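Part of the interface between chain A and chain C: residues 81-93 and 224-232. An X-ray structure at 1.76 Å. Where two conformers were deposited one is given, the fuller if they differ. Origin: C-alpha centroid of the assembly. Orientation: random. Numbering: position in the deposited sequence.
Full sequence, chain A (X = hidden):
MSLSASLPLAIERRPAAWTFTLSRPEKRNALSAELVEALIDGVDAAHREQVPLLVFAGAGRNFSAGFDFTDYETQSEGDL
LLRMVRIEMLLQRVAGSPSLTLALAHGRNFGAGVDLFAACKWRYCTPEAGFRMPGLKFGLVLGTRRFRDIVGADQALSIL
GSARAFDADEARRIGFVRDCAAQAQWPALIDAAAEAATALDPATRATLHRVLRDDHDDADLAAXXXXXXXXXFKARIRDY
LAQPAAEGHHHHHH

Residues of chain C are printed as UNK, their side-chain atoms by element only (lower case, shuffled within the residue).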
# COMPACT_ATOMS: atom_id res chain seq x y z
N LEU A 81 -13.02 -0.28 27.61
CA LEU A 81 -12.27 -0.56 26.38
C LEU A 81 -12.98 -1.64 25.57
O LEU A 81 -13.18 -1.47 24.36
CB LEU A 81 -10.84 -1.02 26.67
CG LEU A 81 -10.05 -1.58 25.47
CD1 LEU A 81 -9.75 -0.50 24.41
CD2 LEU A 81 -8.78 -2.25 25.92
N LEU A 82 -13.34 -2.73 26.23
CA LEU A 82 -14.10 -3.80 25.58
C LEU A 82 -15.36 -3.31 24.88
O LEU A 82 -15.59 -3.64 23.71
CB LEU A 82 -14.44 -4.93 26.55
CG LEU A 82 -15.26 -6.08 25.95
CD1 LEU A 82 -14.65 -6.74 24.70
CD2 LEU A 82 -15.52 -7.12 27.03
N ARG A 83 -16.17 -2.51 25.58
CA ARG A 83 -17.39 -1.98 24.98
C ARG A 83 -17.10 -1.09 23.76
O ARG A 83 -17.81 -1.15 22.75
CB ARG A 83 -18.23 -1.23 26.03
CG ARG A 83 -18.90 -2.16 27.08
CD ARG A 83 -19.58 -1.37 28.18
NE ARG A 83 -20.59 -0.46 27.62
CZ ARG A 83 -21.21 0.51 28.28
NH1 ARG A 83 -20.92 0.73 29.57
NH2 ARG A 83 -22.10 1.27 27.66
N MET A 84 -16.04 -0.30 23.82
CA MET A 84 -15.67 0.54 22.68
C MET A 84 -15.17 -0.29 21.49
O MET A 84 -15.50 -0.01 20.34
CB MET A 84 -14.65 1.61 23.10
CG MET A 84 -15.26 2.75 23.95
SD MET A 84 -16.38 3.81 23.01
CE MET A 84 -16.64 5.07 24.26
N VAL A 85 -14.40 -1.33 21.79
CA VAL A 85 -13.90 -2.23 20.77
C VAL A 85 -15.05 -2.94 20.06
O VAL A 85 -15.07 -3.01 18.82
CB VAL A 85 -12.85 -3.23 21.36
CG1 VAL A 85 -12.59 -4.39 20.39
CG2 VAL A 85 -11.54 -2.47 21.69
N ARG A 86 -16.03 -3.41 20.84
CA ARG A 86 -17.24 -4.03 20.28
C ARG A 86 -18.04 -3.05 19.40
O ARG A 86 -18.54 -3.44 18.35
CB ARG A 86 -18.09 -4.70 21.38
CG ARG A 86 -17.40 -5.93 22.05
CD ARG A 86 -17.02 -6.98 21.04
NE ARG A 86 -18.18 -7.78 20.63
CZ ARG A 86 -18.16 -8.74 19.71
NH1 ARG A 86 -17.02 -9.04 19.05
NH2 ARG A 86 -19.27 -9.40 19.45
N ILE A 87 -18.12 -1.79 19.81
CA ILE A 87 -18.80 -0.75 19.01
C ILE A 87 -18.08 -0.57 17.66
O ILE A 87 -18.72 -0.62 16.61
CB ILE A 87 -18.92 0.59 19.75
CG1 ILE A 87 -20.02 0.51 20.84
CG2 ILE A 87 -19.17 1.77 18.77
CD1 ILE A 87 -19.97 1.63 21.84
N GLU A 88 -16.75 -0.43 17.68
CA GLU A 88 -15.98 -0.33 16.44
C GLU A 88 -16.15 -1.57 15.55
O GLU A 88 -16.30 -1.43 14.35
CB GLU A 88 -14.49 -0.02 16.68
CG GLU A 88 -13.63 0.13 15.41
CD GLU A 88 -14.11 1.19 14.40
OE1 GLU A 88 -15.01 2.01 14.68
OE2 GLU A 88 -13.55 1.22 13.28
N MET A 89 -16.15 -2.76 16.14
CA MET A 89 -16.39 -3.99 15.39
C MET A 89 -17.78 -3.96 14.73
O MET A 89 -17.91 -4.31 13.55
CB MET A 89 -16.14 -5.27 16.26
CG MET A 89 -14.66 -5.46 16.72
SD MET A 89 -14.28 -6.85 17.84
CE MET A 89 -14.48 -8.21 16.73
N LEU A 90 -18.79 -3.49 15.47
CA LEU A 90 -20.14 -3.32 14.92
C LEU A 90 -20.11 -2.36 13.73
O LEU A 90 -20.65 -2.66 12.68
CB LEU A 90 -21.12 -2.80 15.99
CG LEU A 90 -22.49 -2.30 15.48
CD1 LEU A 90 -23.30 -3.38 14.73
CD2 LEU A 90 -23.32 -1.70 16.60
N LEU A 91 -19.49 -1.20 13.93
CA LEU A 91 -19.43 -0.16 12.91
C LEU A 91 -18.75 -0.66 11.62
O LEU A 91 -19.19 -0.34 10.52
CB LEU A 91 -18.72 1.09 13.45
CG LEU A 91 -19.37 1.82 14.63
CD1 LEU A 91 -18.44 2.94 15.15
CD2 LEU A 91 -20.75 2.36 14.26
N GLN A 92 -17.71 -1.47 11.78
CA GLN A 92 -17.01 -2.05 10.65
C GLN A 92 -17.87 -3.06 9.89
O GLN A 92 -17.85 -3.07 8.66
CB GLN A 92 -15.66 -2.63 11.07
CG GLN A 92 -14.66 -1.50 11.44
CD GLN A 92 -13.24 -1.97 11.75
OE1 GLN A 92 -12.90 -3.13 11.56
NE2 GLN A 92 -12.41 -1.05 12.23
N ARG A 93 -18.65 -3.86 10.62
CA ARG A 93 -19.60 -4.82 10.01
C ARG A 93 -20.69 -4.11 9.20
O ARG A 93 -21.03 -4.53 8.10
CB ARG A 93 -20.24 -5.69 11.11
CG ARG A 93 -19.36 -6.87 11.55
CD ARG A 93 -19.76 -7.32 12.96
NE ARG A 93 -19.71 -8.77 13.16
CZ ARG A 93 -18.72 -9.42 13.75
NH1 ARG A 93 -18.79 -10.74 13.88
NH2 ARG A 93 -17.65 -8.78 14.21
N UNK C 224 -5.02 -8.53 17.27
CA UNK C 224 -4.97 -8.80 18.71
C UNK C 224 -6.29 -8.44 19.37
O UNK C 224 -6.89 -9.26 20.08
c UNK C 224 -3.53 -9.65 21.32
c UNK C 224 -3.77 -8.06 19.36
c UNK C 224 -4.43 -7.30 21.72
c UNK C 224 -3.49 -8.18 20.87
N UNK C 225 -6.76 -7.21 19.13
CA UNK C 225 -8.00 -6.72 19.74
C UNK C 225 -9.22 -7.56 19.34
O UNK C 225 -9.99 -7.96 20.21
c UNK C 225 -8.23 -5.25 19.42
N UNK C 226 -9.37 -7.86 18.05
CA UNK C 226 -10.47 -8.74 17.61
C UNK C 226 -10.41 -10.11 18.29
O UNK C 226 -11.42 -10.64 18.74
c UNK C 226 -10.19 -6.13 12.42
n UNK C 226 -11.23 -6.61 13.13
c UNK C 226 -11.19 -7.88 13.86
c UNK C 226 -10.90 -7.64 15.34
n UNK C 226 -9.06 -6.83 12.37
c UNK C 226 -10.50 -8.91 16.09
n UNK C 226 -10.29 -4.95 11.79
N UNK C 227 -9.21 -10.69 18.38
CA UNK C 227 -9.08 -12.02 18.99
C UNK C 227 -9.51 -12.04 20.47
O UNK C 227 -10.20 -12.95 20.92
c UNK C 227 -7.66 -12.57 18.77
o UNK C 227 -6.70 -12.02 19.68
N UNK C 228 -9.14 -11.01 21.22
CA UNK C 228 -9.35 -10.98 22.65
C UNK C 228 -10.66 -10.29 23.03
O UNK C 228 -11.01 -10.22 24.20
c UNK C 228 -8.16 -10.31 23.34
N UNK C 229 -11.40 -9.79 22.03
CA UNK C 229 -12.71 -9.19 22.30
C UNK C 229 -13.88 -10.10 21.91
O UNK C 229 -15.04 -9.71 22.05
c UNK C 229 -12.85 -7.83 21.63
N UNK C 230 -13.59 -11.29 21.39
CA UNK C 230 -14.66 -12.21 21.01
C UNK C 230 -15.41 -12.66 22.26
O UNK C 230 -14.77 -13.05 23.26
c UNK C 230 -14.10 -13.45 20.30
o UNK C 230 -15.42 -12.93 17.81
c UNK C 230 -14.24 -12.59 17.92
c UNK C 230 -13.36 -13.18 19.00
n UNK C 230 -13.67 -11.70 17.10
N UNK C 231 -16.76 -12.60 22.23
CA UNK C 231 -17.52 -13.19 23.34
C UNK C 231 -17.02 -14.60 23.68
O UNK C 231 -16.68 -15.38 22.79
c UNK C 231 -19.00 -11.98 21.92
c UNK C 231 -18.95 -13.21 22.78
c UNK C 231 -17.65 -11.97 21.23
N UNK C 232 -16.92 -14.88 24.98
CA UNK C 232 -16.47 -16.19 25.45
C UNK C 232 -14.97 -16.36 25.60
O UNK C 232 -14.49 -17.45 25.95
O HOH W 1 -17.09 -11.09 16.91
O HOH W 2 -13.63 -5.22 13.21

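Position 224 of chain C carries four side-chain carbons, forked at the second. They touch nothing on the chain A stretch. The fork lies one carbon beyond CB, so this is leucine. Leu C224 is buried.

Position 225 has a single side-chain carbon. Its CA-to-CB bond points toward the chain A helix, and the backbone O of position 225 lies 4.4 Å from CG1 of Val A85. One carbon makes it alanine, Ala C225.

Position 226 has three carbons in a row, a nitrogen, then a carbon carrying two more nitrogens. One terminal nitrogen of position 226 lies 3.2 Å from OE1 of Gln A92. That ending is a guanidinium, and the residue is arginine. The CA-to-CB bond of Arg C226 points sideways, but the end of the side chain comes nearer to chain A. NH2 of Arg C226 donates a hydrogen bond to OE1 of Gln A92, nearly straight at 169°. The acceptor sits at the edge of the guanidinium, near its plane, where the N-H groups point. Water 2 adds a second link. Water 2 accepts from NE of Arg C226 (2.8 Å) and donates to OE1 of Gln A92 (2.8 Å). Nearer the backbone, CG of Arg C226 packs 3.9 Å from CE of Met A89.

Position 227 has one carbon and then one oxygen, and neither touches the chain A stretch. This makes it serine. The CA-to-CB bond of Ser C227 points away from chain A. OG of Ser C227 donates back to O of Leu C224 at 2.8 Å.

Position 228 again has one carbon, which points sideways and makes no contact here. It is alanine, Ala C228.

Position 229 also has one carbon, but it points toward chain A. This CB of position 229 lies 3.7 Å from CD1 of Leu A82, 3.7 Å from CG1 of Val A85 and 4.2 Å from SD of Met A89. It is alanine. O of Ala C229 lies 3.5 Å from CD of Arg A86.

Position 230 has three carbons, the third carrying one oxygen and one nitrogen. The nitrogen of this side chain at position 230 lies 3.6 Å from CE of Met A89. This is a glutamine. NE2 of Gln C230 donates to O of Arg C226 at 3.0 Å. Water 1 donates to OE1 of Gln C230 (2.6 Å) and accepts from NH1 of Arg A86 (3.0 Å).

Position 231 has three carbons closing a ring onto the backbone N. A ring carbon of position 231 lies 3.5 Å from NH2 of Arg A86. The residue is proline. That carbon is CD of Pro C231, and it lies over one face of the Arg A86 guanidinium.

Position 232 has no side-chain atoms, makes no contact with the stretch, and is glycine. At the phi/psi of Gly C232, 87/2, a CB would be jammed against the carbonyl O of Pro C231.

An apolar cluster round Ala C229 is joined by two polar sites. Ala C229 is small enough to sit close to Leu A82, Val A85 and Met A89. Arg A86 meets Gln C230 through water 1 and has Pro C231 over one face of its guanidinium. Further along the chain A helix, Gln A92 holds Arg C226 directly and through water 2. NE2 of Gln A92 donates to OE2 of Glu A88 at 2.7 Å, while OE1 of Gln A92 faces the arginine.

Chain C (224-232) LARSAAQPG
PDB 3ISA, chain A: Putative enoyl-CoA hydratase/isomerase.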